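Side-chain contacts in periplasmic binding protein (Thermotoga lettingae TMO, PDB 4RY8), which binds 5-methylthioribose between its two lobes and probably serves as the solute-binding component of a sugar transporter: residues K127-A130 with N136-V139; V131-N136 with K226-D231; Q158-K161 with G166-E169. All coordinates share one frame; numbering follows the deposited sequence.

How the interactions relate
All three contacts lie in the lobe built on the mixed sheet that contains strands 137-142, 167-173 and 226-230. Interactions 1 and 2 use the same helix, 118-132: its last turns pack on strand 137-142 in interaction 1, and its end meets strand 226-230 in interaction 2. Interaction 3 sets the next helix, 148-163, against strand 167-173, which neighbours strand 137-142. Interaction 1 is core and wholly apolar. Interactions 2 and 3 are partly buried and add polar groups: interaction 2 mixes aromatic contact with a tyrosine-aspartate hydrogen bond, and interaction 3 joins an apolar pair to a salt bridge with ordered water. Only interaction 2 includes a ligand-binding residue, where its strand leads into the cleft.

Interaction 1 of 3, residues K127-A130 with N136-V139; sequences KQLA and NANV
L129, near the end of helix 118-132, faces A137 and V139 on strand 137-142, with its CA 8.5 Å from A137 CA and 9.3 Å from V139 CA, a spacing that side chains bridge without the backbones touching. A short connection joins this helix to the strand that follows it, so the chain folds back and lays the helix against the sheet, the helix-on-sheet layering of an alpha/beta lobe in the periplasmic binding protein fold. A137 and V139, two apart in an extended strand, both direct their CB toward the helix.

L129 carries the contact from the helix side. Its CG stands anti to the backbone N (chi1 -177°), and the fork at the end of the side chain reaches the sheet. It meets V139 tip to tip: both L129 methyls meet V139 CG2, with CD1 at 4.1 Å and CD2 also at 4.1 Å from it. That branch lies beside the valine's backbone N; V139 CG1 comes nearly as close to L129 CD1, at 4.2 Å. L129 CD2 also touches A137 CB at 4.2 Å. Since A137 CB and V139 CG2 are themselves 4.0 Å apart, CD2 rests against a small pair of methyl groups on one face of the strand.

I167 of the adjoining strand 167-173 and A200 and L202 of strand 200-203 extend the apolar surface beneath L129. Elsewhere on the same helix, K127 forms a salt bridge with D117 of the second subunit.

The backbone polar groups of A137 and V139 are engaged with G166 and strand 167-173, and what they present to the helix is hydrocarbon. The helix is therefore held to the sheet here by shape and burial of methyl groups, without any directional bond between the two segments.

Interaction 2 of 3, residues V131-N136 with K226-D231; sequences VDFAGN and KVYSVD. With SR1 (5-S-methyl-5-thio-alpha-D-ribofuranose), chain G.
A Schellman motif ends helix 118-132, and D132, in its last turn, and F133, the first residue past it, meet Y228 and K226 of strand 226-230. A134, with positive phi, is the C-prime residue: its N bonds V131 O at 3.0 Å, while G135 N returns to A130 O. A type I' turn from F133 to N136 then carries the chain toward strand 137-142.

The polar link is between Y228 and D132. Y228 OH donates to D132 OD2 at 2.7 Å, and OD2 accepts with its anti lone pair, the one away from OD1. OD2 lies in the plane of the tyrosine ring at its edge, with carboxylate and ring planes turned 60° apart. D132 has its CG beside the backbone N (chi1 -82°), which brings the carboxylate to the phenol. K226 NZ stands 5.1 Å from D132 OD2, too far for a salt bridge, although its charge would probably favour an ionised aspartate.

F133 approaches Y228 obliquely, with F133 CE1 3.9 Å from Y228 CE1, and that tyrosine carbon lies in the plane of the phenylalanine ring at its edge. The same rim receives the aliphatic base of the lysine, F133 CZ being 4.0 Å from K226 CB. Elsewhere Y228 packs on I125, Q128 and L129 of helix 118-132, so its ring is wedged between helix and sheet while its hydroxyl reaches the helix end.

The opposite end of the strand leads into the ligand pocket in the cleft between the lobes. There D231 grips two neighbouring hydroxyls of 5-methylthioribose, a sugar also bonded by H79, D103, Q116 and R153. D206 N also bonds D231 OD2. SR1 O2 donates to D231 OD1 at 2.7 Å, and SR1 O3 to D231 OD2 at 2.5 Å.

Interaction 3 of 3, residues Q158-K161 with G166-E169; sequences QIIK and GIKE
K161 on helix 148-163 reaches I167 and E169 on strand 167-173, the second strand of the beta-alpha-beta unit that begins with strand 137-142. Two layers make up the contact, an apolar one deeper in the lobe and a charged one beyond it.

The lysine does not run straight. Extended at chi2, it bends at chi3 (-80°), which turns NZ to where it meets both E169 and Q158. K161 NZ donates to E169 OE1 at 3.0 Å in a salt bridge, approaching from above the carboxylate, 49° out of its plane. A second bond from K161 NZ goes to Q158 OE1 at 2.8 Å, meeting the carbonyl at a C=O...N angle of 125°; the glutamine, one turn earlier on the helix, is folded back to offer that oxygen. E169, by contrast, is extended, with CG anti to its backbone N. Its OE1 also accepts from W157 NE1.

A water closes the group: it accepts from Q158 NE2 at 2.8 Å and donates to E169 OE1 at 2.7 Å. The amide is thus used at both ends, its NE2 having a further partner in D154 OD1, and this probably fixes which way it is turned. Putting a leucine in place of K161 would probably leave the E169 carboxylate without its positive mate and Q158 OE1 without this donor, the amide then held through NE2 alone among the bonds described.

Deeper in, I160 CG2 meets I167 CG2 at 4.3 Å, branch to branch, while I160 also packs on Y123 and S126 of helix 118-132 and I167 on L129 and A130. Between the backbones a second water donates to I167 O at 2.6 Å and, weakly, to K161 O at 3.4 Å.

Interaction 1 of 3, residues K127-A130 with N136-V139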
loop_
_atom_site.group_PDB
_atom_site.type_symbol
_atom_site.label_atom_id
_atom_site.label_comp_id
_atom_site.label_asym_id
_atom_site.label_seq_id
_atom_site.Cartn_x
_atom_site.Cartn_y
_atom_site.Cartn_z
ATOM N N LYS C 127 5.287 7.710 1.090
ATOM C CA LYS C 127 6.449 6.951 1.596
ATOM C C LYS C 127 7.722 7.212 0.785
ATOM O O LYS C 127 8.790 7.273 1.370
ATOM C CB LYS C 127 6.224 5.438 1.572
ATOM C CG LYS C 127 7.559 4.673 1.622
ATOM C CD LYS C 127 7.415 3.181 1.625
ATOM C CE LYS C 127 7.336 2.602 0.250
ATOM N NZ LYS C 127 6.863 1.196 0.297
ATOM N N GLN C 128 7.596 7.385 -0.532
ATOM C CA GLN C 128 8.785 7.619 -1.391
ATOM C C GLN C 128 9.428 8.957 -0.974
ATOM O O GLN C 128 10.627 9.064 -0.823
ATOM C CB GLN C 128 8.360 7.679 -2.841
ATOM C CG GLN C 128 9.491 7.829 -3.831
ATOM C CD GLN C 128 10.197 6.539 -4.007
ATOM O OE1 GLN C 128 9.910 5.573 -3.292
ATOM N NE2 GLN C 128 11.102 6.487 -4.972
ATOM N N LEU C 129 8.593 9.973 -0.722
ATOM C CA LEU C 129 9.095 11.228 -0.251
ATOM C C LEU C 129 9.791 11.012 1.125
ATOM O O LEU C 129 10.884 11.523 1.357
ATOM C CB LEU C 129 7.937 12.261 -0.147
ATOM C CG LEU C 129 8.304 13.696 0.267
ATOM C CD1 LEU C 129 7.161 14.643 -0.045
ATOM C CD2 LEU C 129 8.634 13.799 1.737
ATOM N N ALA C 130 9.136 10.302 2.041
ATOM C CA ALA C 130 9.624 10.119 3.411
ATOM C C ALA C 130 10.961 9.472 3.461
ATOM O O ALA C 130 11.867 9.970 4.064
ATOM C CB ALA C 130 8.615 9.303 4.201
ATOM N N ASN C 136 12.923 13.380 7.439
ATOM C CA ASN C 136 12.923 14.830 7.721
ATOM C C ASN C 136 12.762 15.703 6.453
ATOM O O ASN C 136 13.641 15.722 5.570
ATOM C CB ASN C 136 14.221 15.232 8.425
ATOM C CG ASN C 136 14.352 14.612 9.796
ATOM O OD1 ASN C 136 13.594 14.925 10.723
ATOM N ND2 ASN C 136 15.287 13.701 9.926
ATOM N N ALA C 137 11.653 16.433 6.382
ATOM C CA ALA C 137 11.340 17.299 5.257
ATOM C C ALA C 137 10.296 18.329 5.653
ATOM O O ALA C 137 9.415 18.018 6.440
ATOM C CB ALA C 137 10.771 16.519 4.094
ATOM N N ASN C 138 10.357 19.490 4.988
ATOM C CA ASN C 138 9.337 20.549 5.070
ATOM C C ASN C 138 8.488 20.608 3.771
ATOM O O ASN C 138 8.884 21.187 2.759
ATOM C CB ASN C 138 10.024 21.902 5.312
ATOM C CG ASN C 138 10.795 21.956 6.627
ATOM O OD1 ASN C 138 11.874 22.545 6.706
ATOM N ND2 ASN C 138 10.238 21.362 7.652
ATOM N N VAL C 139 7.305 20.026 3.828
ATOM C CA VAL C 139 6.547 19.711 2.642
ATOM C C VAL C 139 5.467 20.715 2.383
ATOM O O VAL C 139 4.642 21.009 3.310
ATOM C CB VAL C 139 5.882 18.311 2.796
ATOM C CG1 VAL C 139 5.099 17.944 1.539
ATOM C CG2 VAL C 139 6.943 17.271 3.104
#

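Interaction 2 of 3, residues V131-N136 with K226-D231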
loop_
_atom_site.group_PDB
_atom_site.type_symbol
_atom_site.label_atom_id
_atom_site.label_comp_id
_atom_site.label_asym_id
_atom_site.label_seq_id
_atom_site.Cartn_x
_atom_site.Cartn_y
_atom_site.Cartn_z
ATOM N N VAL C 131 11.068 8.348 2.786
ATOM C CA VAL C 131 12.317 7.638 2.647
ATOM C C VAL C 131 13.447 8.453 1.919
ATOM O O VAL C 131 14.615 8.415 2.339
ATOM C CB VAL C 131 12.043 6.279 1.943
ATOM C CG1 VAL C 131 13.338 5.583 1.546
ATOM C CG2 VAL C 131 11.219 5.407 2.860
ATOM N N ASP C 132 13.136 9.132 0.822
ATOM C CA ASP C 132 14.133 9.953 0.173
ATOM C C ASP C 132 14.705 11.009 1.064
ATOM O O ASP C 132 15.853 11.378 0.920
ATOM C CB ASP C 132 13.545 10.641 -1.058
ATOM C CG ASP C 132 13.537 9.739 -2.284
ATOM O OD1 ASP C 132 13.880 8.541 -2.151
ATOM O OD2 ASP C 132 13.181 10.253 -3.369
ATOM N N PHE C 133 13.895 11.542 1.971
ATOM C CA PHE C 133 14.363 12.521 2.921
ATOM C C PHE C 133 14.780 11.932 4.288
ATOM O O PHE C 133 14.987 12.688 5.241
ATOM C CB PHE C 133 13.240 13.584 3.095
ATOM C CG PHE C 133 13.209 14.592 1.998
ATOM C CD1 PHE C 133 12.528 14.337 0.821
ATOM C CD2 PHE C 133 13.890 15.811 2.133
ATOM C CE1 PHE C 133 12.502 15.268 -0.196
ATOM C CE2 PHE C 133 13.863 16.742 1.134
ATOM C CZ PHE C 133 13.181 16.472 -0.044
ATOM N N ALA C 134 14.942 10.606 4.395
ATOM C CA ALA C 134 15.231 9.958 5.694
ATOM C C ALA C 134 14.320 10.487 6.807
ATOM O O ALA C 134 14.784 10.688 7.906
ATOM C CB ALA C 134 16.677 10.120 6.127
ATOM N N GLY C 135 13.044 10.698 6.495
ATOM C CA GLY C 135 12.019 11.105 7.474
ATOM C C GLY C 135 12.062 12.525 8.006
ATOM O O GLY C 135 11.308 12.836 8.947
ATOM N N ASN C 136 12.923 13.380 7.439
ATOM C CA ASN C 136 12.923 14.830 7.721
ATOM C C ASN C 136 12.762 15.703 6.453
ATOM O O ASN C 136 13.641 15.722 5.570
ATOM C CB ASN C 136 14.221 15.232 8.425
ATOM C CG ASN C 136 14.352 14.612 9.796
ATOM O OD1 ASN C 136 13.594 14.925 10.723
ATOM N ND2 ASN C 136 15.287 13.701 9.926
ATOM N N LYS C 226 12.425 18.973 -4.204
ATOM C CA LYS C 226 12.163 17.694 -4.839
ATOM C C LYS C 226 10.658 17.525 -4.885
ATOM O O LYS C 226 9.990 17.798 -3.909
ATOM C CB LYS C 226 12.851 16.571 -4.062
ATOM C CG LYS C 226 14.355 16.542 -4.277
ATOM C CD LYS C 226 14.887 15.159 -3.976
ATOM C CE LYS C 226 16.396 15.158 -3.833
ATOM N NZ LYS C 226 16.863 13.756 -3.622
ATOM N N VAL C 227 10.131 17.159 -6.041
ATOM C CA VAL C 227 8.699 17.088 -6.254
ATOM C C VAL C 227 8.259 15.662 -6.488
ATOM O O VAL C 227 8.871 14.958 -7.254
ATOM C CB VAL C 227 8.244 17.968 -7.435
ATOM C CG1 VAL C 227 6.703 17.976 -7.525
ATOM C CG2 VAL C 227 8.797 19.383 -7.271
ATOM N N TYR C 228 7.211 15.266 -5.771
ATOM C CA TYR C 228 6.600 13.940 -5.815
ATOM C C TYR C 228 5.155 14.161 -6.253
ATOM O O TYR C 228 4.470 15.033 -5.703
ATOM C CB TYR C 228 6.666 13.264 -4.417
ATOM C CG TYR C 228 8.125 13.088 -3.972
ATOM C CD1 TYR C 228 8.864 14.172 -3.480
ATOM C CD2 TYR C 228 8.789 11.876 -4.112
ATOM C CE1 TYR C 228 10.191 14.041 -3.110
ATOM C CE2 TYR C 228 10.124 11.756 -3.748
ATOM C CZ TYR C 228 10.813 12.828 -3.266
ATOM O OH TYR C 228 12.113 12.727 -2.913
ATOM N N SER C 229 4.696 13.394 -7.243
ATOM C CA SER C 229 3.327 13.530 -7.733
ATOM C C SER C 229 2.618 12.190 -7.948
ATOM O O SER C 229 3.133 11.114 -7.666
ATOM C CB SER C 229 3.340 14.309 -9.034
ATOM O OG SER C 229 3.972 13.468 -10.019
ATOM N N VAL C 230 1.400 12.304 -8.423
ATOM C CA VAL C 230 0.663 11.221 -8.937
ATOM C C VAL C 230 0.412 11.489 -10.423
ATOM O O VAL C 230 0.346 12.655 -10.861
ATOM C CB VAL C 230 -0.669 11.128 -8.150
ATOM C CG1 VAL C 230 -1.549 10.026 -8.630
ATOM C CG2 VAL C 230 -0.374 10.900 -6.702
ATOM N N ASP C 231 0.148 10.407 -11.150
ATOM C CA ASP C 231 -0.216 10.400 -12.565
ATOM C C ASP C 231 1.037 10.454 -13.428
ATOM O O ASP C 231 2.069 10.953 -13.023
ATOM C CB ASP C 231 -1.213 11.486 -13.021
ATOM C CG ASP C 231 -2.484 11.493 -12.192
ATOM O OD1 ASP C 231 -3.025 10.399 -11.946
ATOM O OD2 ASP C 231 -2.934 12.597 -11.772
HETATM C CS SR1 G . -9.514 16.330 -9.817
HETATM S S SR1 G . -9.370 14.605 -9.411
HETATM C C5 SR1 G . -7.835 14.362 -10.337
HETATM C C4 SR1 G . -7.351 12.917 -10.240
HETATM O O4 SR1 G . -8.385 12.125 -10.728
HETATM C C1 SR1 G . -7.887 11.065 -11.568
HETATM O O1 SR1 G . -8.196 9.865 -10.944
HETATM C C2 SR1 G . -6.382 11.208 -11.727
HETATM O O2 SR1 G . -5.545 10.175 -11.141
HETATM C C3 SR1 G . -6.135 12.560 -11.086
HETATM O O3 SR1 G . -4.958 12.530 -10.290
#

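Interaction 3 of 3, residues Q158-K161 with G166-E169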
loop_
_atom_site.group_PDB
_atom_site.type_symbol
_atom_site.label_atom_id
_atom_site.label_comp_id
_atom_site.label_asym_id
_atom_site.label_seq_id
_atom_site.Cartn_x
_atom_site.Cartn_y
_atom_site.Cartn_z
ATOM N N GLN C 158 -1.772 11.648 5.650
ATOM C CA GLN C 158 -1.874 11.796 7.083
ATOM C C GLN C 158 -1.139 10.656 7.837
ATOM O O GLN C 158 -0.530 10.903 8.872
ATOM C CB GLN C 158 -3.350 11.847 7.480
ATOM C CG GLN C 158 -4.193 12.825 6.684
ATOM C CD GLN C 158 -3.648 14.273 6.696
ATOM O OE1 GLN C 158 -3.005 14.684 7.637
ATOM N NE2 GLN C 158 -3.866 15.012 5.613
ATOM N N ILE C 159 -1.153 9.417 7.290
ATOM C CA ILE C 159 -0.540 8.285 7.963
ATOM C C ILE C 159 0.978 8.367 7.854
ATOM O O ILE C 159 1.691 8.032 8.815
ATOM C CB ILE C 159 -1.118 6.934 7.420
ATOM C CG1 ILE C 159 -2.142 6.355 8.400
ATOM C CG2 ILE C 159 -0.073 5.868 7.297
ATOM C CD1 ILE C 159 -3.316 7.251 8.703
ATOM N N ILE C 160 1.471 8.790 6.707
ATOM C CA ILE C 160 2.901 9.063 6.576
ATOM C C ILE C 160 3.343 10.122 7.569
ATOM O O ILE C 160 4.408 9.992 8.167
ATOM C CB ILE C 160 3.320 9.497 5.171
ATOM C CG1 ILE C 160 3.812 8.280 4.390
ATOM C CG2 ILE C 160 4.462 10.508 5.219
ATOM C CD1 ILE C 160 2.794 7.175 4.358
ATOM N N LYS C 161 2.532 11.156 7.766
ATOM C CA LYS C 161 2.950 12.154 8.785
ATOM C C LYS C 161 3.017 11.577 10.204
ATOM O O LYS C 161 3.863 11.980 11.033
ATOM C CB LYS C 161 2.072 13.397 8.740
ATOM C CG LYS C 161 2.284 14.212 7.469
ATOM C CD LYS C 161 1.450 15.485 7.582
ATOM C CE LYS C 161 -0.000 15.200 7.253
ATOM N NZ LYS C 161 -0.862 16.408 7.469
ATOM N N GLY C 166 9.097 13.653 11.511
ATOM C CA GLY C 166 9.900 14.677 10.921
ATOM C C GLY C 166 9.463 15.140 9.534
ATOM O O GLY C 166 9.997 16.106 9.033
ATOM N N ILE C 167 8.500 14.461 8.909
ATOM C CA ILE C 167 7.960 14.857 7.619
ATOM C C ILE C 167 6.828 15.812 7.936
ATOM O O ILE C 167 5.776 15.387 8.445
ATOM C CB ILE C 167 7.457 13.643 6.829
ATOM C CG1 ILE C 167 8.614 12.684 6.585
ATOM C CG2 ILE C 167 6.888 14.063 5.477
ATOM C CD1 ILE C 167 9.645 13.191 5.601
ATOM N N LYS C 168 7.067 17.108 7.710
ATOM C CA LYS C 168 6.151 18.136 8.243
ATOM C C LYS C 168 5.370 18.771 7.098
ATOM O O LYS C 168 5.934 19.061 6.063
ATOM C CB LYS C 168 6.899 19.273 8.951
ATOM C CG LYS C 168 7.814 18.876 10.090
ATOM C CD LYS C 168 7.034 18.563 11.344
ATOM C CE LYS C 168 7.962 18.096 12.461
ATOM N NZ LYS C 168 8.806 19.191 13.007
ATOM N N GLU C 169 4.073 19.014 7.294
ATOM C CA GLU C 169 3.315 19.761 6.317
ATOM C C GLU C 169 3.500 21.213 6.710
ATOM O O GLU C 169 3.141 21.589 7.796
ATOM C CB GLU C 169 1.831 19.374 6.348
ATOM C CG GLU C 169 0.988 20.120 5.314
ATOM C CD GLU C 169 -0.443 19.619 5.193
ATOM O OE1 GLU C 169 -0.725 18.391 5.160
ATOM O OE2 GLU C 169 -1.310 20.487 5.077
HETATM O O HOH W 1 -3.267 17.789 5.733
HETATM O O HOH W 2 4.346 15.363 10.563
#